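Local coordinates for protein antibiotic biosynthesis monooxygenase (Shewanella loihica, PDB 2RIL) that probably acts as an oxidoreductase of the antibiotic biosynthesis monooxygenase family, built as a dimer of ferredoxin-like alpha-beta subunits, at residues A[32-45]-A[57-71]. Sequence-based numbering, arbitrary orientation.
Sequences FMAQQPGYLSTQLH and INVAIWQSEADFYQA. With ACT (acetate ion), chain C.
Tyr39 turns the edge of its ring onto one face of the Trp62 indole, a T-shaped stack with planes at 87° and Tyr39 CD1 3.6 Å from Trp62 CZ2. Tyr39 CA lies over the same indole face in a CH-pi contact, 3.9 Å from the centroid of the six-membered ring. Phe68 CD1 lies on the opposite face, and Pro37 O meets the rim in the ring plane. Ala34 CA lies over the centre of one Tyr39 ring face and Ser41 N toward the rim of the other. The selenomethionine Met33 curls its CE to 3.8 Å from Trp62 CZ2, while its SE touches Ala71 CB; the selenium approaches the indole obliquely, a Met-aromatic contact. The aromatic cluster brings the C-terminal part of helix 19-33 against the first two turns of helix 65-79. In chain order between these helices, strands 39-47 and 56-62 form the antiparallel beta hairpin of a ferredoxin-like fold, as in other dimeric alpha-beta barrel proteins, and Leu44 and His45 pair with a strand of the second subunit. A classic beta bulge interrupts the pairing: Leu40 N bonds to Ile61 O at 2.9 Å, and Ser41 N reaches the same oxygen weakly. Beyond it, Gln43 with Val59 and His45 with Ile57 are regular hydrogen-bonded pairs. At the other end Gln63 N donates to Gly38 O (2.8 Å). With CG anti to its carbonyl carbon (chi1 -69°), Asp67 brings OD2 within 3.3 Å of Gly38 CA. A water sits between Pro37 O and Asp67 O of helix 65-79, whose N-cap Ser64 OG accepts from Asp67 N.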
loop_
_atom_site.group_PDB
_atom_site.type_symbol
_atom_site.label_atom_id
_atom_site.label_comp_id
_atom_site.label_asym_id
_atom_site.label_seq_id
_atom_site.Cartn_x
_atom_site.Cartn_y
_atom_site.Cartn_z
ATOM N N PHE A 32 10.957 8.284 15.226
ATOM C CA PHE A 32 10.207 8.151 16.478
ATOM C C PHE A 32 9.550 6.781 16.575
ATOM O O PHE A 32 9.681 6.071 17.539
ATOM C CB PHE A 32 9.114 9.225 16.580
ATOM C CG PHE A 32 8.296 9.102 17.810
ATOM C CD1 PHE A 32 8.717 9.691 19.010
ATOM C CD2 PHE A 32 7.120 8.358 17.820
ATOM C CE1 PHE A 32 7.972 9.531 20.159
ATOM C CE2 PHE A 32 6.362 8.248 18.955
ATOM C CZ PHE A 32 6.790 8.835 20.128
HETATM N N MSE A 33 8.852 6.371 15.527
HETATM C CA MSE A 33 8.097 5.110 15.589
HETATM C C MSE A 33 9.001 3.894 15.735
HETATM O O MSE A 33 8.651 2.912 16.410
HETATM C CB MSE A 33 7.251 4.977 14.321
HETATM C CG MSE A 33 6.070 5.944 14.255
HETATM SE SE MSE A 33 4.891 5.858 15.807
HETATM C CE MSE A 33 3.299 5.077 14.951
ATOM N N ALA A 34 10.191 3.982 15.164
ATOM C CA ALA A 34 11.101 2.861 15.153
ATOM C C ALA A 34 11.625 2.533 16.534
ATOM O O ALA A 34 12.136 1.420 16.755
ATOM C CB ALA A 34 12.264 3.117 14.141
ATOM N N GLN A 35 11.487 3.481 17.457
ATOM C CA GLN A 35 11.833 3.302 18.863
ATOM C C GLN A 35 10.755 2.738 19.754
ATOM O O GLN A 35 10.977 2.499 20.963
ATOM C CB GLN A 35 12.282 4.658 19.441
ATOM C CG GLN A 35 13.539 5.142 18.752
ATOM C CD GLN A 35 14.717 4.231 19.105
ATOM O OE1 GLN A 35 14.977 3.958 20.292
ATOM N NE2 GLN A 35 15.396 3.716 18.081
ATOM N N GLN A 36 9.586 2.494 19.181
ATOM C CA GLN A 36 8.417 2.119 19.960
ATOM C C GLN A 36 8.299 0.625 20.035
ATOM O O GLN A 36 8.641 -0.095 19.076
ATOM C CB GLN A 36 7.159 2.722 19.369
ATOM C CG GLN A 36 7.222 4.237 19.234
ATOM C CD GLN A 36 7.579 4.911 20.496
ATOM O OE1 GLN A 36 6.983 4.655 21.563
ATOM N NE2 GLN A 36 8.545 5.812 20.393
ATOM N N PRO A 37 7.828 0.123 21.175
ATOM C CA PRO A 37 7.617 -1.303 21.272
ATOM C C PRO A 37 6.713 -1.856 20.154
ATOM O O PRO A 37 5.705 -1.271 19.822
ATOM C CB PRO A 37 6.948 -1.461 22.649
ATOM C CG PRO A 37 7.462 -0.346 23.428
ATOM C CD PRO A 37 7.501 0.789 22.445
ATOM N N GLY A 38 7.112 -2.962 19.579
ATOM C CA GLY A 38 6.287 -3.638 18.594
ATOM C C GLY A 38 6.580 -3.228 17.154
ATOM O O GLY A 38 6.061 -3.842 16.233
ATOM N N TYR A 39 7.403 -2.209 16.928
ATOM C CA TYR A 39 7.750 -1.814 15.580
ATOM C C TYR A 39 8.620 -2.871 14.950
ATOM O O TYR A 39 9.633 -3.238 15.545
ATOM C CB TYR A 39 8.538 -0.535 15.589
ATOM C CG TYR A 39 8.970 -0.045 14.229
ATOM C CD1 TYR A 39 8.135 0.770 13.503
ATOM C CD2 TYR A 39 10.218 -0.363 13.717
ATOM C CE1 TYR A 39 8.521 1.283 12.297
ATOM C CE2 TYR A 39 10.613 0.118 12.469
ATOM C CZ TYR A 39 9.743 0.970 11.793
ATOM O OH TYR A 39 10.084 1.555 10.586
ATOM N N LEU A 40 8.250 -3.382 13.774
ATOM C CA LEU A 40 9.029 -4.416 13.124
ATOM C C LEU A 40 9.807 -3.959 11.916
ATOM O O LEU A 40 11.022 -4.194 11.874
ATOM C CB LEU A 40 8.234 -5.703 12.787
ATOM C CG LEU A 40 7.629 -6.394 14.007
ATOM C CD1 LEU A 40 6.593 -7.494 13.616
ATOM C CD2 LEU A 40 8.734 -6.926 14.926
ATOM N N SER A 41 9.152 -3.304 10.957
ATOM C CA SER A 41 9.819 -2.902 9.750
ATOM C C SER A 41 8.957 -1.913 8.982
ATOM O O SER A 41 7.753 -1.761 9.270
ATOM C CB SER A 41 10.155 -4.124 8.908
ATOM O OG SER A 41 8.989 -4.745 8.466
ATOM N N THR A 42 9.566 -1.251 7.986
ATOM C CA THR A 42 8.803 -0.399 7.110
ATOM C C THR A 42 9.412 -0.329 5.723
ATOM O O THR A 42 10.612 -0.587 5.549
ATOM C CB THR A 42 8.680 1.015 7.701
ATOM O OG1 THR A 42 7.526 1.662 7.166
ATOM C CG2 THR A 42 9.929 1.830 7.441
ATOM N N GLN A 43 8.560 0.000 4.759
ATOM C CA GLN A 43 8.976 0.230 3.391
ATOM C C GLN A 43 8.243 1.441 2.863
ATOM O O GLN A 43 7.019 1.377 2.591
ATOM C CB GLN A 43 8.688 -0.979 2.500
ATOM C CG GLN A 43 9.452 -2.232 2.872
ATOM C CD GLN A 43 9.061 -3.367 1.994
ATOM O OE1 GLN A 43 7.929 -3.793 2.061
ATOM N NE2 GLN A 43 9.939 -3.784 1.111
ATOM N N LEU A 44 8.969 2.536 2.702
ATOM C CA LEU A 44 8.352 3.742 2.128
ATOM C C LEU A 44 8.507 3.596 0.626
ATOM O O LEU A 44 9.620 3.461 0.117
ATOM C CB LEU A 44 9.119 5.010 2.547
ATOM C CG LEU A 44 8.509 6.328 2.004
ATOM C CD1 LEU A 44 7.115 6.614 2.536
ATOM C CD2 LEU A 44 9.487 7.470 2.273
ATOM N N HIS A 45 7.379 3.598 -0.093
ATOM C CA HIS A 45 7.340 3.427 -1.541
ATOM C C HIS A 45 7.138 4.805 -2.205
ATOM O O HIS A 45 6.298 5.609 -1.770
ATOM C CB HIS A 45 6.172 2.529 -1.925
ATOM C CG HIS A 45 6.302 1.106 -1.498
ATOM N ND1 HIS A 45 6.145 0.683 -0.187
ATOM C CD2 HIS A 45 6.523 -0.013 -2.242
ATOM C CE1 HIS A 45 6.275 -0.642 -0.163
ATOM N NE2 HIS A 45 6.464 -1.088 -1.397
ATOM N N ILE A 57 3.734 6.046 -0.493
ATOM C CA ILE A 57 2.895 5.158 0.304
ATOM C C ILE A 57 3.776 4.369 1.225
ATOM O O ILE A 57 4.684 3.665 0.757
ATOM C CB ILE A 57 2.050 4.143 -0.533
ATOM C CG1 ILE A 57 1.161 4.874 -1.551
ATOM C CG2 ILE A 57 1.232 3.257 0.399
ATOM C CD1 ILE A 57 0.218 3.979 -2.352
ATOM N N ASN A 58 3.595 4.533 2.536
ATOM C CA ASN A 58 4.362 3.737 3.484
ATOM C C ASN A 58 3.624 2.459 3.821
ATOM O O ASN A 58 2.393 2.447 3.991
ATOM C CB ASN A 58 4.649 4.503 4.765
ATOM C CG ASN A 58 5.631 3.768 5.654
ATOM O OD1 ASN A 58 6.613 3.193 5.139
ATOM N ND2 ASN A 58 5.399 3.776 6.966
ATOM N N VAL A 59 4.379 1.362 3.953
ATOM C CA VAL A 59 3.856 0.069 4.355
ATOM C C VAL A 59 4.730 -0.430 5.498
ATOM O O VAL A 59 5.876 -0.765 5.269
ATOM C CB VAL A 59 3.837 -0.925 3.198
ATOM C CG1 VAL A 59 3.137 -2.254 3.665
ATOM C CG2 VAL A 59 3.090 -0.402 1.950
ATOM N N ALA A 60 4.185 -0.441 6.716
ATOM C CA ALA A 60 4.951 -0.802 7.926
ATOM C C ALA A 60 4.327 -2.001 8.603
ATOM O O ALA A 60 3.114 -2.179 8.544
ATOM C CB ALA A 60 4.951 0.346 8.906
ATOM N N ILE A 61 5.152 -2.796 9.263
ATOM C CA ILE A 61 4.699 -3.976 9.961
ATOM C C ILE A 61 4.906 -3.763 11.460
ATOM O O ILE A 61 5.984 -3.316 11.908
ATOM C CB ILE A 61 5.451 -5.235 9.544
ATOM C CG1 ILE A 61 5.625 -5.272 8.029
ATOM C CG2 ILE A 61 4.698 -6.482 10.078
ATOM C CD1 ILE A 61 4.384 -5.604 7.334
ATOM N N TRP A 62 3.856 -4.050 12.213
ATOM C CA TRP A 62 3.845 -3.936 13.663
ATOM C C TRP A 62 3.485 -5.297 14.276
ATOM O O TRP A 62 2.703 -6.055 13.712
ATOM C CB TRP A 62 2.826 -2.881 14.103
ATOM C CG TRP A 62 3.264 -1.503 13.815
ATOM C CD1 TRP A 62 3.211 -0.834 12.612
ATOM C CD2 TRP A 62 3.940 -0.638 14.720
ATOM N NE1 TRP A 62 3.775 0.387 12.725
ATOM C CE2 TRP A 62 4.206 0.554 14.025
ATOM C CE3 TRP A 62 4.281 -0.732 16.080
ATOM C CZ2 TRP A 62 4.812 1.631 14.634
ATOM C CZ3 TRP A 62 4.881 0.339 16.663
ATOM C CH2 TRP A 62 5.138 1.500 15.947
ATOM N N GLN A 63 3.993 -5.551 15.470
ATOM C CA GLN A 63 3.725 -6.827 16.120
ATOM C C GLN A 63 2.253 -7.052 16.489
ATOM O O GLN A 63 1.776 -8.185 16.551
ATOM C CB GLN A 63 4.564 -6.889 17.383
ATOM C CG GLN A 63 4.514 -8.247 18.062
ATOM C CD GLN A 63 5.346 -9.286 17.274
ATOM O OE1 GLN A 63 6.563 -9.077 17.041
ATOM N NE2 GLN A 63 4.699 -10.378 16.827
ATOM N N SER A 64 1.520 -5.961 16.753
ATOM C CA SER A 64 0.110 -6.025 17.102
ATOM C C SER A 64 -0.552 -4.715 16.892
ATOM O O SER A 64 0.120 -3.668 16.852
ATOM C CB SER A 64 -0.040 -6.397 18.594
ATOM O OG SER A 64 0.482 -5.408 19.444
ATOM N N GLU A 65 -1.881 -4.768 16.816
ATOM C CA GLU A 65 -2.693 -3.557 16.794
ATOM C C GLU A 65 -2.406 -2.713 18.043
ATOM O O GLU A 65 -2.263 -1.480 17.939
ATOM C CB GLU A 65 -4.196 -3.890 16.780
ATOM C CG GLU A 65 -4.746 -4.370 15.488
ATOM C CD GLU A 65 -6.231 -4.685 15.569
ATOM O OE1 GLU A 65 -6.994 -3.798 15.953
ATOM O OE2 GLU A 65 -6.616 -5.811 15.245
ATOM N N ALA A 66 -2.388 -3.346 19.217
ATOM C CA ALA A 66 -2.156 -2.615 20.453
ATOM C C ALA A 66 -0.864 -1.826 20.392
ATOM O O ALA A 66 -0.794 -0.657 20.811
ATOM C CB ALA A 66 -2.116 -3.596 21.637
ATOM N N ASP A 67 0.212 -2.475 19.931
ATOM C CA ASP A 67 1.488 -1.771 19.833
ATOM C C ASP A 67 1.436 -0.577 18.918
ATOM O O ASP A 67 1.942 0.533 19.238
ATOM C CB ASP A 67 2.620 -2.699 19.457
ATOM C CG ASP A 67 2.984 -3.671 20.540
ATOM O OD1 ASP A 67 2.662 -3.410 21.687
ATOM O OD2 ASP A 67 3.675 -4.699 20.278
ATOM N N PHE A 68 0.833 -0.762 17.757
ATOM C CA PHE A 68 0.691 0.384 16.882
ATOM C C PHE A 68 -0.113 1.544 17.487
ATOM O O PHE A 68 0.319 2.708 17.419
ATOM C CB PHE A 68 0.031 -0.036 15.549
ATOM C CG PHE A 68 -0.260 1.139 14.682
ATOM C CD1 PHE A 68 0.742 1.706 13.932
ATOM C CD2 PHE A 68 -1.501 1.732 14.717
ATOM C CE1 PHE A 68 0.505 2.870 13.210
ATOM C CE2 PHE A 68 -1.747 2.895 13.977
ATOM C CZ PHE A 68 -0.734 3.451 13.237
ATOM N N TYR A 69 -1.274 1.229 18.074
ATOM C CA TYR A 69 -2.141 2.274 18.626
ATOM C C TYR A 69 -1.464 3.017 19.767
ATOM O O TYR A 69 -1.601 4.226 19.877
ATOM C CB TYR A 69 -3.481 1.728 19.093
ATOM C CG TYR A 69 -4.342 1.090 18.068
ATOM C CD1 TYR A 69 -4.605 1.697 16.880
ATOM C CD2 TYR A 69 -4.999 -0.102 18.370
ATOM C CE1 TYR A 69 -5.437 1.047 15.909
ATOM C CE2 TYR A 69 -5.826 -0.698 17.468
ATOM C CZ TYR A 69 -6.045 -0.111 16.248
ATOM O OH TYR A 69 -6.902 -0.787 15.398
ATOM N N GLN A 70 -0.753 2.262 20.590
ATOM C CA GLN A 70 0.016 2.820 21.709
ATOM C C GLN A 70 1.095 3.833 21.176
ATOM O O GLN A 70 1.239 4.943 21.694
ATOM C CB GLN A 70 0.546 1.630 22.595
ATOM C CG GLN A 70 -0.627 0.882 23.409
ATOM C CD GLN A 70 -0.307 -0.542 24.052
ATOM O OE1 GLN A 70 0.851 -0.955 24.173
ATOM N NE2 GLN A 70 -1.369 -1.285 24.441
ATOM N N ALA A 71 1.785 3.463 20.083
ATOM C CA ALA A 71 2.850 4.239 19.465
ATOM C C ALA A 71 2.250 5.483 18.796
ATOM O O ALA A 71 2.787 6.588 18.896
ATOM C CB ALA A 71 3.548 3.395 18.422
HETATM C C ACT C . 9.460 -7.985 9.537
HETATM O O ACT C . 9.099 -7.179 8.670
HETATM O OXT ACT C . 8.749 -9.000 9.563
HETATM C CH3 ACT C . 10.631 -7.754 10.450
HETATM O O HOH W 1 4.172 0.667 20.921
HETATM O O HOH W 2 6.431 -3.438 4.509
#